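Local coordinates for DNA replication licensing factor MCM related protein (Thermoplasma acidophilum, PDB 4ME3), which probably works as an ATP-driven single-stranded DNA helicase in replication, represented here by its N-terminal part, which carries a bound zinc ion, at residues R22-F25 against G29-D32; R16-W21 against I80-L85; E243-G248 against L252-T257; W59-S64 against E70-A75. One frame throughout, in Å; residues are numbered along the deposited sequence.

Contact 1: residues R22-F25 against G29-D32; sequences RDFF and GYSD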
# COMPACT_ATOMS: atom_id res chain seq x y z
N ARG A 22 8.34 -16.62 3.25
CA ARG A 22 8.08 -17.92 2.64
C ARG A 22 7.83 -19.00 3.69
O ARG A 22 6.85 -19.74 3.61
CB ARG A 22 9.24 -18.35 1.74
CG ARG A 22 9.32 -17.59 0.43
CD ARG A 22 10.26 -18.25 -0.56
NE ARG A 22 10.51 -17.41 -1.72
CZ ARG A 22 11.46 -16.49 -1.79
NH1 ARG A 22 12.28 -16.28 -0.77
NH2 ARG A 22 11.60 -15.76 -2.89
N ASP A 23 8.71 -19.07 4.68
CA ASP A 23 8.56 -20.06 5.74
C ASP A 23 7.31 -19.77 6.58
O ASP A 23 6.61 -20.69 7.00
CB ASP A 23 9.79 -20.07 6.64
CG ASP A 23 10.93 -20.87 6.07
OD1 ASP A 23 10.69 -21.66 5.13
OD2 ASP A 23 12.06 -20.72 6.58
N PHE A 24 7.04 -18.49 6.82
CA PHE A 24 5.90 -18.11 7.63
C PHE A 24 4.57 -18.57 7.02
O PHE A 24 3.74 -19.18 7.70
CB PHE A 24 5.85 -16.59 7.84
CG PHE A 24 4.58 -16.13 8.49
CD1 PHE A 24 4.38 -16.30 9.85
CD2 PHE A 24 3.58 -15.55 7.73
CE1 PHE A 24 3.21 -15.89 10.44
CE2 PHE A 24 2.40 -15.14 8.32
CZ PHE A 24 2.21 -15.31 9.68
N PHE A 25 4.38 -18.27 5.74
CA PHE A 25 3.12 -18.59 5.08
C PHE A 25 2.85 -20.09 5.18
O PHE A 25 1.72 -20.50 5.43
CB PHE A 25 3.16 -18.18 3.60
CG PHE A 25 3.11 -16.70 3.37
CD1 PHE A 25 2.26 -15.89 4.11
CD2 PHE A 25 3.90 -16.11 2.40
CE1 PHE A 25 2.21 -14.52 3.89
CE2 PHE A 25 3.86 -14.75 2.18
CZ PHE A 25 3.01 -13.96 2.93
N GLY A 29 0.06 -21.99 8.00
CA GLY A 29 -1.10 -22.52 7.30
C GLY A 29 -1.81 -21.54 6.39
O GLY A 29 -3.01 -21.69 6.13
N TYR A 30 -1.08 -20.55 5.90
CA TYR A 30 -1.68 -19.54 5.02
C TYR A 30 -1.76 -20.02 3.57
O TYR A 30 -2.52 -19.47 2.77
CB TYR A 30 -0.90 -18.23 5.11
CG TYR A 30 -1.21 -17.44 6.37
CD1 TYR A 30 -2.30 -16.58 6.43
CD2 TYR A 30 -0.42 -17.58 7.50
CE1 TYR A 30 -2.59 -15.87 7.57
CE2 TYR A 30 -0.71 -16.87 8.66
CZ TYR A 30 -1.79 -16.02 8.69
OH TYR A 30 -2.07 -15.32 9.84
N SER A 31 -1.00 -21.06 3.24
CA SER A 31 -0.94 -21.55 1.86
C SER A 31 -2.32 -21.90 1.31
O SER A 31 -2.62 -21.61 0.15
CB SER A 31 -0.02 -22.77 1.77
OG SER A 31 1.30 -22.43 2.16
N ASP A 32 -3.16 -22.54 2.13
CA ASP A 32 -4.49 -22.93 1.68
C ASP A 32 -5.34 -21.71 1.34
O ASP A 32 -6.05 -21.71 0.33
CB ASP A 32 -5.20 -23.78 2.74
CG ASP A 32 -4.85 -25.26 2.63
OD1 ASP A 32 -4.19 -25.64 1.64
OD2 ASP A 32 -5.25 -26.03 3.52
O HOH W 1 0.49 -23.61 4.63
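Phe24 and Tyr30 put their rings together just where helix 14-27 ends, while the carbonyl of Phe25 takes hold of the turn that follows. The tight side of the contact is aromatic. CZ of Phe24 comes within 3.5 Å of CE2 of Tyr30, and the ring centroids are 5.2 Å apart with planes inclined at 31°, an oblique meeting. Phe24 reaches the tyrosine because its CG lies anti to the backbone N (chi1 171°), which carries the ring forward along the helix toward the turn. Phe25 adds a wider touch, CD1 lying 4.1 Å from CB of Tyr30. Beside these rings the backbone forms a Schellman motif: the N-H of Tyr30 returns to the carbonyl O of Phe25 over 2.8 Å, with 145° at the hydrogen, and Gly29, whose positive phi suits a glycine, is the residue at which the helix breaks off. The looser side is wet. There water 1 stands 2.9 Å from OG of Ser31 and gives only a weak bond to Phe25 O, 3.4 Å away, so the carbonyl is shared between a firm backbone donor and a slack solvent one. Ser31 OG also bonds to Tyr84 OH, and Tyr30 OH to the backbone N of Ser50. The buried rings set the corner between helix 14-27 and helix 31-38 on Val49 of strand 46-50, with helix 51-57 against Phe24 and helix 69-84 against Phe25.

Contact 2: residues R16-W21 against I80-L85; sequences RIKDLW and ILQDYL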
# COMPACT_ATOMS: atom_id res chain seq x y z
N ARG A 16 16.53 -12.17 2.30
CA ARG A 16 16.33 -12.75 3.63
C ARG A 16 14.92 -12.48 4.14
O ARG A 16 14.30 -13.34 4.77
CB ARG A 16 17.34 -12.20 4.63
CG ARG A 16 16.96 -12.47 6.08
CD ARG A 16 18.16 -12.75 6.96
NE ARG A 16 17.76 -13.01 8.35
CZ ARG A 16 17.37 -14.19 8.81
NH1 ARG A 16 17.31 -15.25 8.02
NH2 ARG A 16 17.02 -14.31 10.09
N ILE A 17 14.40 -11.28 3.86
CA ILE A 17 13.05 -10.93 4.29
C ILE A 17 12.05 -11.81 3.56
O ILE A 17 11.11 -12.33 4.17
CB ILE A 17 12.76 -9.44 4.04
CG1 ILE A 17 13.62 -8.57 4.96
CG2 ILE A 17 11.29 -9.13 4.28
CD1 ILE A 17 13.53 -7.08 4.67
N LYS A 18 12.25 -12.00 2.26
CA LYS A 18 11.37 -12.86 1.47
C LYS A 18 11.43 -14.30 1.96
O LYS A 18 10.40 -14.98 2.03
CB LYS A 18 11.72 -12.77 -0.01
CG LYS A 18 11.39 -11.41 -0.63
CD LYS A 18 11.92 -11.28 -2.04
CE LYS A 18 11.10 -12.07 -3.04
NZ LYS A 18 11.57 -11.86 -4.43
N ASP A 19 12.62 -14.78 2.31
CA ASP A 19 12.77 -16.13 2.83
C ASP A 19 11.98 -16.30 4.12
O ASP A 19 11.36 -17.34 4.34
CB ASP A 19 14.24 -16.48 3.06
CG ASP A 19 14.97 -16.84 1.78
OD1 ASP A 19 14.30 -17.22 0.80
OD2 ASP A 19 16.21 -16.75 1.76
N LEU A 20 12.00 -15.28 4.97
CA LEU A 20 11.25 -15.32 6.22
C LEU A 20 9.74 -15.40 5.96
O LEU A 20 9.03 -16.16 6.63
CB LEU A 20 11.59 -14.10 7.08
CG LEU A 20 12.98 -14.15 7.73
CD1 LEU A 20 13.42 -12.77 8.21
CD2 LEU A 20 13.00 -15.14 8.88
N TRP A 21 9.25 -14.62 5.00
CA TRP A 21 7.83 -14.69 4.63
C TRP A 21 7.48 -16.07 4.10
O TRP A 21 6.43 -16.63 4.43
CB TRP A 21 7.49 -13.65 3.56
CG TRP A 21 7.20 -12.28 4.10
CD1 TRP A 21 7.93 -11.15 3.89
CD2 TRP A 21 6.11 -11.90 4.94
NE1 TRP A 21 7.36 -10.09 4.54
CE2 TRP A 21 6.24 -10.52 5.19
CE3 TRP A 21 5.03 -12.59 5.50
CZ2 TRP A 21 5.32 -9.81 5.98
CZ3 TRP A 21 4.13 -11.89 6.28
CH2 TRP A 21 4.28 -10.52 6.51
N ILE A 80 4.09 -13.76 -2.48
CA ILE A 80 2.78 -14.24 -2.89
C ILE A 80 2.65 -14.21 -4.41
O ILE A 80 2.20 -15.18 -5.02
CB ILE A 80 1.66 -13.41 -2.24
CG1 ILE A 80 1.61 -13.72 -0.74
CG2 ILE A 80 0.32 -13.73 -2.89
CD1 ILE A 80 0.70 -12.80 0.05
N LEU A 81 3.06 -13.11 -5.03
CA LEU A 81 2.94 -12.96 -6.48
C LEU A 81 3.84 -13.93 -7.24
O LEU A 81 3.43 -14.50 -8.26
CB LEU A 81 3.25 -11.53 -6.89
CG LEU A 81 2.17 -10.50 -6.55
CD1 LEU A 81 2.73 -9.08 -6.64
CD2 LEU A 81 0.98 -10.66 -7.47
N GLN A 82 5.06 -14.13 -6.75
CA GLN A 82 6.04 -14.96 -7.45
C GLN A 82 5.87 -16.45 -7.17
O GLN A 82 5.98 -17.27 -8.08
CB GLN A 82 7.46 -14.53 -7.07
CG GLN A 82 7.82 -13.12 -7.52
CD GLN A 82 9.23 -12.73 -7.13
OE1 GLN A 82 9.86 -13.36 -6.27
NE2 GLN A 82 9.75 -11.68 -7.76
N ASP A 83 5.60 -16.80 -5.92
CA ASP A 83 5.57 -18.21 -5.51
C ASP A 83 4.19 -18.86 -5.65
O ASP A 83 4.09 -20.06 -5.88
CB ASP A 83 6.05 -18.34 -4.07
CG ASP A 83 7.53 -18.02 -3.90
OD1 ASP A 83 8.17 -17.58 -4.88
OD2 ASP A 83 8.04 -18.19 -2.78
N TYR A 84 3.13 -18.07 -5.50
CA TYR A 84 1.78 -18.62 -5.46
C TYR A 84 0.91 -18.25 -6.67
O TYR A 84 0.19 -19.10 -7.18
CB TYR A 84 1.06 -18.17 -4.19
CG TYR A 84 1.60 -18.79 -2.92
CD1 TYR A 84 2.69 -18.24 -2.26
CD2 TYR A 84 1.02 -19.93 -2.39
CE1 TYR A 84 3.18 -18.80 -1.11
CE2 TYR A 84 1.50 -20.50 -1.23
CZ TYR A 84 2.58 -19.93 -0.59
OH TYR A 84 3.07 -20.50 0.56
N LEU A 85 0.96 -17.00 -7.10
CA LEU A 85 -0.00 -16.51 -8.09
C LEU A 85 0.57 -16.38 -9.49
O LEU A 85 -0.13 -15.95 -10.41
CB LEU A 85 -0.55 -15.15 -7.64
CG LEU A 85 -1.26 -15.13 -6.29
CD1 LEU A 85 -1.63 -13.71 -5.91
CD2 LEU A 85 -2.50 -16.01 -6.33
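Lys18 and Gln82 start alike, each with CG anti to its carbonyl carbon, but differ further out: the lysine chain bends at chi3 (75°), whereas the glutamine runs straight on beyond CG. The bend turns the last two atoms of Lys18 across the end of Gln82, and the two side chains meet at about a right angle. A single hydrogen bond results, from Lys18 NZ to Gln82 OE1 at 2.9 Å. The ammonium group comes to the carbonyl oxygen from the side, the C=O...N angle being 118°, and its nitrogen is tilted 33° from the carbonyl plane. CE of Lys18 follows at 3.7 Å from Gln82 OE1. The amide nitrogen stays farther off, with Gln82 NE2 3.8 Å from Lys18 NZ, as expected when a cation selects the oxygen end of an amide.

One bond between a partly exposed and an exposed residue is a modest tie, and the charge on Lys18 is probably steadied from elsewhere as well: Asp83 OD1 lies 6.7 Å from Lys18 NZ, near enough for a long-range effect, and Glu78 forms a long, weak ion pair. The lysine's aliphatic part rests on Ala75 and Val79. Gln82 itself lies in a wider, pi-type turn, where Ile80 O receives both Tyr84 N, at 3.1 Å, and Leu85 N, at 3.0 Å. This is a side-chain hydrogen bond between neighbouring helices at the surface of a helical bundle, here joining helix 14-27 to the C-terminal end of helix 69-84 in the helical subdomain of the MCM N-terminal region.

Contact 3: residues E243-G248 against L252-T257; sequences EQRRQG and LTEFFT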
# COMPACT_ATOMS: atom_id res chain seq x y z
N GLU A 243 2.94 14.83 4.36
CA GLU A 243 2.55 15.55 3.15
C GLU A 243 3.00 17.00 3.28
O GLU A 243 2.85 17.61 4.34
CB GLU A 243 1.04 15.47 2.94
CG GLU A 243 0.53 16.28 1.76
CD GLU A 243 0.88 15.66 0.43
OE1 GLU A 243 1.13 14.44 0.38
OE2 GLU A 243 0.88 16.40 -0.58
N GLN A 244 3.53 17.55 2.20
CA GLN A 244 4.12 18.89 2.23
C GLN A 244 3.06 19.98 2.19
O GLN A 244 2.13 19.92 1.39
CB GLN A 244 5.07 19.06 1.04
CG GLN A 244 5.88 20.34 1.07
CD GLN A 244 6.92 20.40 -0.04
OE1 GLN A 244 6.78 19.74 -1.07
NE2 GLN A 244 7.97 21.18 0.18
N ARG A 245 3.21 20.97 3.07
CA ARG A 245 2.37 22.16 3.00
C ARG A 245 2.85 23.03 1.85
O ARG A 245 4.05 23.12 1.59
CB ARG A 245 2.45 22.97 4.30
CG ARG A 245 1.91 22.27 5.54
CD ARG A 245 0.40 22.38 5.65
NE ARG A 245 -0.08 21.96 6.96
CZ ARG A 245 -1.34 21.68 7.25
NH1 ARG A 245 -2.28 21.77 6.32
NH2 ARG A 245 -1.67 21.31 8.48
N ARG A 246 1.91 23.66 1.15
CA ARG A 246 2.26 24.59 0.08
C ARG A 246 1.47 25.88 0.22
O ARG A 246 0.24 25.85 0.36
CB ARG A 246 1.99 23.96 -1.29
CG ARG A 246 2.90 22.79 -1.62
CD ARG A 246 2.61 22.24 -3.00
NE ARG A 246 3.45 21.08 -3.31
CZ ARG A 246 3.36 20.35 -4.41
NH1 ARG A 246 2.46 20.65 -5.34
NH2 ARG A 246 4.17 19.32 -4.59
N GLN A 247 2.17 27.00 0.20
CA GLN A 247 1.52 28.30 0.22
C GLN A 247 1.33 28.79 -1.21
O GLN A 247 1.95 29.76 -1.63
CB GLN A 247 2.34 29.31 1.04
CG GLN A 247 1.49 30.20 1.93
CD GLN A 247 2.23 30.64 3.18
OE1 GLN A 247 3.01 31.59 3.15
NE2 GLN A 247 1.99 29.95 4.29
N GLY A 248 0.48 28.09 -1.94
CA GLY A 248 0.24 28.39 -3.34
C GLY A 248 1.52 28.42 -4.15
O GLY A 248 2.20 29.44 -4.19
N LEU A 252 7.16 24.57 1.00
CA LEU A 252 7.47 24.89 2.39
C LEU A 252 8.17 23.73 3.08
O LEU A 252 8.13 22.60 2.60
CB LEU A 252 6.19 25.23 3.15
CG LEU A 252 5.41 26.43 2.62
CD1 LEU A 252 4.03 26.48 3.27
CD2 LEU A 252 6.17 27.72 2.88
N THR A 253 8.80 24.01 4.21
CA THR A 253 9.43 22.96 5.00
C THR A 253 8.46 22.43 6.05
O THR A 253 8.74 21.44 6.72
CB THR A 253 10.70 23.47 5.70
OG1 THR A 253 10.40 24.66 6.44
CG2 THR A 253 11.79 23.77 4.68
N GLU A 254 7.31 23.09 6.19
CA GLU A 254 6.27 22.59 7.09
C GLU A 254 5.50 21.47 6.41
O GLU A 254 5.03 21.60 5.28
CB GLU A 254 5.29 23.71 7.47
CG GLU A 254 4.23 23.26 8.47
CD GLU A 254 3.06 24.21 8.57
OE1 GLU A 254 3.06 25.24 7.86
OE2 GLU A 254 2.13 23.92 9.35
N PHE A 255 5.37 20.35 7.11
CA PHE A 255 4.62 19.21 6.62
C PHE A 255 3.48 18.90 7.59
O PHE A 255 3.39 19.51 8.65
CB PHE A 255 5.53 17.98 6.48
CG PHE A 255 6.34 17.96 5.21
CD1 PHE A 255 7.26 18.95 4.93
CD2 PHE A 255 6.18 16.92 4.30
CE1 PHE A 255 8.00 18.92 3.76
CE2 PHE A 255 6.92 16.89 3.13
CZ PHE A 255 7.83 17.89 2.86
N PHE A 256 2.62 17.97 7.21
CA PHE A 256 1.65 17.43 8.16
C PHE A 256 1.60 15.92 7.97
O PHE A 256 1.95 15.41 6.90
CB PHE A 256 0.26 18.05 7.98
CG PHE A 256 -0.37 17.81 6.63
CD1 PHE A 256 -0.06 18.62 5.55
CD2 PHE A 256 -1.28 16.78 6.46
CE1 PHE A 256 -0.64 18.40 4.32
CE2 PHE A 256 -1.86 16.56 5.22
CZ PHE A 256 -1.55 17.37 4.15
N THR A 257 1.20 15.20 9.01
CA THR A 257 1.13 13.75 8.94
C THR A 257 -0.25 13.28 8.49
O THR A 257 -1.25 13.96 8.71
CB THR A 257 1.43 13.11 10.30
OG1 THR A 257 0.52 13.61 11.28
CG2 THR A 257 2.86 13.39 10.73
O HOH W 2 1.44 21.32 9.53
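Glu243 and Phe256 form an antiparallel hydrogen-bonded pair, Glu243 N reaching Phe256 O at 2.8 Å and Phe256 N returning to Glu243 O at 2.9 Å, while the short strands cross with their directions 134° apart. Next along, Gln244 and Phe255 make a non-hydrogen-bonded pair, and Arg245 N then bonds to Glu254 O. On the face bearing Phe255, one face of its ring lies over CA and CB of Gln244, with CA 3.6 Å from the centroid in a CH-pi contact. Gln244, extended to its tip, sends NE2 to Leu252 O in a nearly straight bond of 2.8 Å (178° at the hydrogen), with the oxygen in the plane of the amide. With this bond Gln244 spans the corner the chain turns at Thr253, its backbone being paired with Phe255 beyond it. The two strands form the beta hairpin 233-247 and 250-261, probably the one that in MCM relatives projects from the OB domain toward the DNA channel. On the other face Phe256 has CG between the backbone N and the carbonyl carbon (chi1 62°), and one face of its ring receives Glu243 CB, 3.8 Å from the centroid. The side chains of Arg245 and Phe256 cross at about a right angle, which puts Phe256 CD1 over one face of the guanidinium. The salt bridge from Arg245 NE to Glu254 OE2 is long, 3.8 Å, and water 2 fills in: it accepts from Arg245 NE and donates to Glu254 OE2 and Phe255 O.

Contact 4: residues W59-S64 against E70-A75; sequences WQFAGS and EIYIRA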
# COMPACT_ATOMS: atom_id res chain seq x y z
N TRP A 59 9.69 -12.99 16.80
CA TRP A 59 9.27 -11.69 17.32
C TRP A 59 10.15 -10.55 16.81
O TRP A 59 9.71 -9.40 16.76
CB TRP A 59 9.16 -11.70 18.85
CG TRP A 59 10.45 -11.69 19.59
CD1 TRP A 59 11.18 -12.78 19.99
CD2 TRP A 59 11.17 -10.54 20.04
NE1 TRP A 59 12.31 -12.37 20.66
CE2 TRP A 59 12.33 -11.00 20.71
CE3 TRP A 59 10.95 -9.16 19.95
CZ2 TRP A 59 13.26 -10.13 21.27
CZ3 TRP A 59 11.88 -8.30 20.51
CH2 TRP A 59 13.02 -8.79 21.17
N GLN A 60 11.38 -10.87 16.40
CA GLN A 60 12.25 -9.89 15.75
C GLN A 60 11.68 -9.50 14.39
O GLN A 60 11.65 -8.32 14.03
CB GLN A 60 13.66 -10.45 15.56
CG GLN A 60 14.73 -9.76 16.39
CD GLN A 60 14.56 -9.98 17.89
OE1 GLN A 60 14.66 -9.05 18.68
NE2 GLN A 60 14.31 -11.23 18.27
N PHE A 61 11.25 -10.50 13.64
CA PHE A 61 10.64 -10.29 12.33
C PHE A 61 9.36 -9.49 12.49
O PHE A 61 9.11 -8.54 11.75
CB PHE A 61 10.36 -11.65 11.69
CG PHE A 61 9.77 -11.57 10.30
CD1 PHE A 61 10.49 -11.02 9.25
CD2 PHE A 61 8.51 -12.09 10.05
CE1 PHE A 61 9.96 -10.97 7.98
CE2 PHE A 61 7.97 -12.05 8.77
CZ PHE A 61 8.70 -11.49 7.73
N ALA A 62 8.54 -9.88 13.47
CA ALA A 62 7.29 -9.17 13.74
C ALA A 62 7.56 -7.70 14.07
O ALA A 62 6.91 -6.81 13.53
CB ALA A 62 6.55 -9.84 14.89
N GLY A 63 8.52 -7.46 14.95
CA GLY A 63 8.88 -6.10 15.34
C GLY A 63 9.41 -5.28 14.18
O GLY A 63 9.16 -4.07 14.10
N SER A 64 10.16 -5.92 13.28
CA SER A 64 10.72 -5.24 12.13
C SER A 64 9.62 -4.78 11.17
O SER A 64 9.75 -3.74 10.52
CB SER A 64 11.70 -6.15 11.39
OG SER A 64 12.86 -6.39 12.17
N GLU A 70 6.57 -0.67 4.98
CA GLU A 70 6.54 -0.60 3.52
C GLU A 70 7.45 -1.66 2.91
O GLU A 70 7.06 -2.39 1.99
CB GLU A 70 6.93 0.78 3.00
CG GLU A 70 6.90 0.86 1.48
CD GLU A 70 7.35 2.21 0.94
OE1 GLU A 70 7.58 3.14 1.75
OE2 GLU A 70 7.47 2.34 -0.30
N ILE A 71 8.68 -1.75 3.42
CA ILE A 71 9.66 -2.70 2.90
C ILE A 71 9.25 -4.15 3.16
O ILE A 71 9.31 -5.00 2.27
CB ILE A 71 11.05 -2.46 3.51
CG1 ILE A 71 11.65 -1.16 2.96
CG2 ILE A 71 11.98 -3.63 3.22
CD1 ILE A 71 12.89 -0.70 3.69
N TYR A 72 8.85 -4.44 4.39
CA TYR A 72 8.50 -5.81 4.78
C TYR A 72 7.21 -6.29 4.13
O TYR A 72 7.11 -7.45 3.70
CB TYR A 72 8.42 -5.93 6.30
CG TYR A 72 9.77 -6.15 6.92
CD1 TYR A 72 10.71 -5.12 6.97
CD2 TYR A 72 10.13 -7.38 7.43
CE1 TYR A 72 11.95 -5.32 7.52
CE2 TYR A 72 11.38 -7.59 7.98
CZ TYR A 72 12.28 -6.55 8.02
OH TYR A 72 13.53 -6.74 8.57
N ILE A 73 6.21 -5.42 4.05
CA ILE A 73 4.94 -5.79 3.43
C ILE A 73 5.13 -6.00 1.93
O ILE A 73 4.63 -6.97 1.36
CB ILE A 73 3.85 -4.74 3.72
CG1 ILE A 73 3.44 -4.83 5.20
CG2 ILE A 73 2.64 -4.95 2.82
CD1 ILE A 73 2.58 -3.68 5.69
N ARG A 74 5.86 -5.10 1.28
CA ARG A 74 6.14 -5.26 -0.15
C ARG A 74 6.82 -6.59 -0.43
O ARG A 74 6.49 -7.27 -1.41
CB ARG A 74 7.00 -4.11 -0.66
CG ARG A 74 7.32 -4.19 -2.15
CD ARG A 74 8.23 -3.06 -2.58
NE ARG A 74 7.53 -2.04 -3.34
CZ ARG A 74 7.34 -2.07 -4.66
NH1 ARG A 74 7.81 -3.08 -5.38
NH2 ARG A 74 6.69 -1.08 -5.26
N ALA A 75 7.77 -6.97 0.42
CA ALA A 75 8.48 -8.24 0.25
C ALA A 75 7.50 -9.41 0.33
O ALA A 75 7.58 -10.35 -0.46
CB ALA A 75 9.57 -8.39 1.29
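Tyr72 reaches from helix 69-84 to Phe61 and Ser64 of helix 59-67. Its CB points at the other helix, and with CG anti to the carbonyl carbon (chi1 -83°) the ring runs outward with Ser64 over one face and Phe61 at an edge. The CD1 side passes beneath the backbone of Ser64, whose O stands 3.9 Å above the ring plane, offset toward the rim. The opposite edge belongs to Phe61: CD2 is 3.6 Å from Phe61 CE1, and CE2 is 3.7 Å from the same atom. The ring planes are 56° apart, an oblique pairing in which Phe61 comes in at the edge of the tyrosine. These two helices follow one another directly in the helical subdomain of the MCM N-terminal region, and the pair of rings packs the inside of the bend between them. Farther out, CZ of Tyr72 meets Ser64 CB at 3.4 Å, and the phenol OH touches that carbon at the same 3.4 Å. Ser64 OG is engaged within its own helix, bonding at 2.9 Å to Gln60 O, which also takes Ser64 N from the opposite face of its plane. Helix 14-27 adds Trp21, edge-to-face with Phe61, and Ile17, against Tyr72.

How the contacts relate
Three of the contacts belong to one helical subdomain; contact 3 lies apart on a hairpin, its centre about 42 Å from that of contact 1. Contact 1 is buried, joining aromatic packing to a helix-ending backbone bond, contact 4 partly buried and held by packing alone, and contact 2 a sparse polar tie at the surface. Helix 14-27 serves contacts 1 and 2, helix 69-84 contacts 2 and 4. Contacts 1 and 2 touch through a 2.8 Å salt bridge of Arg22 NE with Asp83 OD2, and contacts 2 and 4 through Trp21 NE1, 2.8 Å from Tyr72 O and probably hydrogen-bonded. Contact 3, also at the surface, relies instead on strand pairing, amide and water-mediated bonds, and rings laid over backbone and aliphatic carbons.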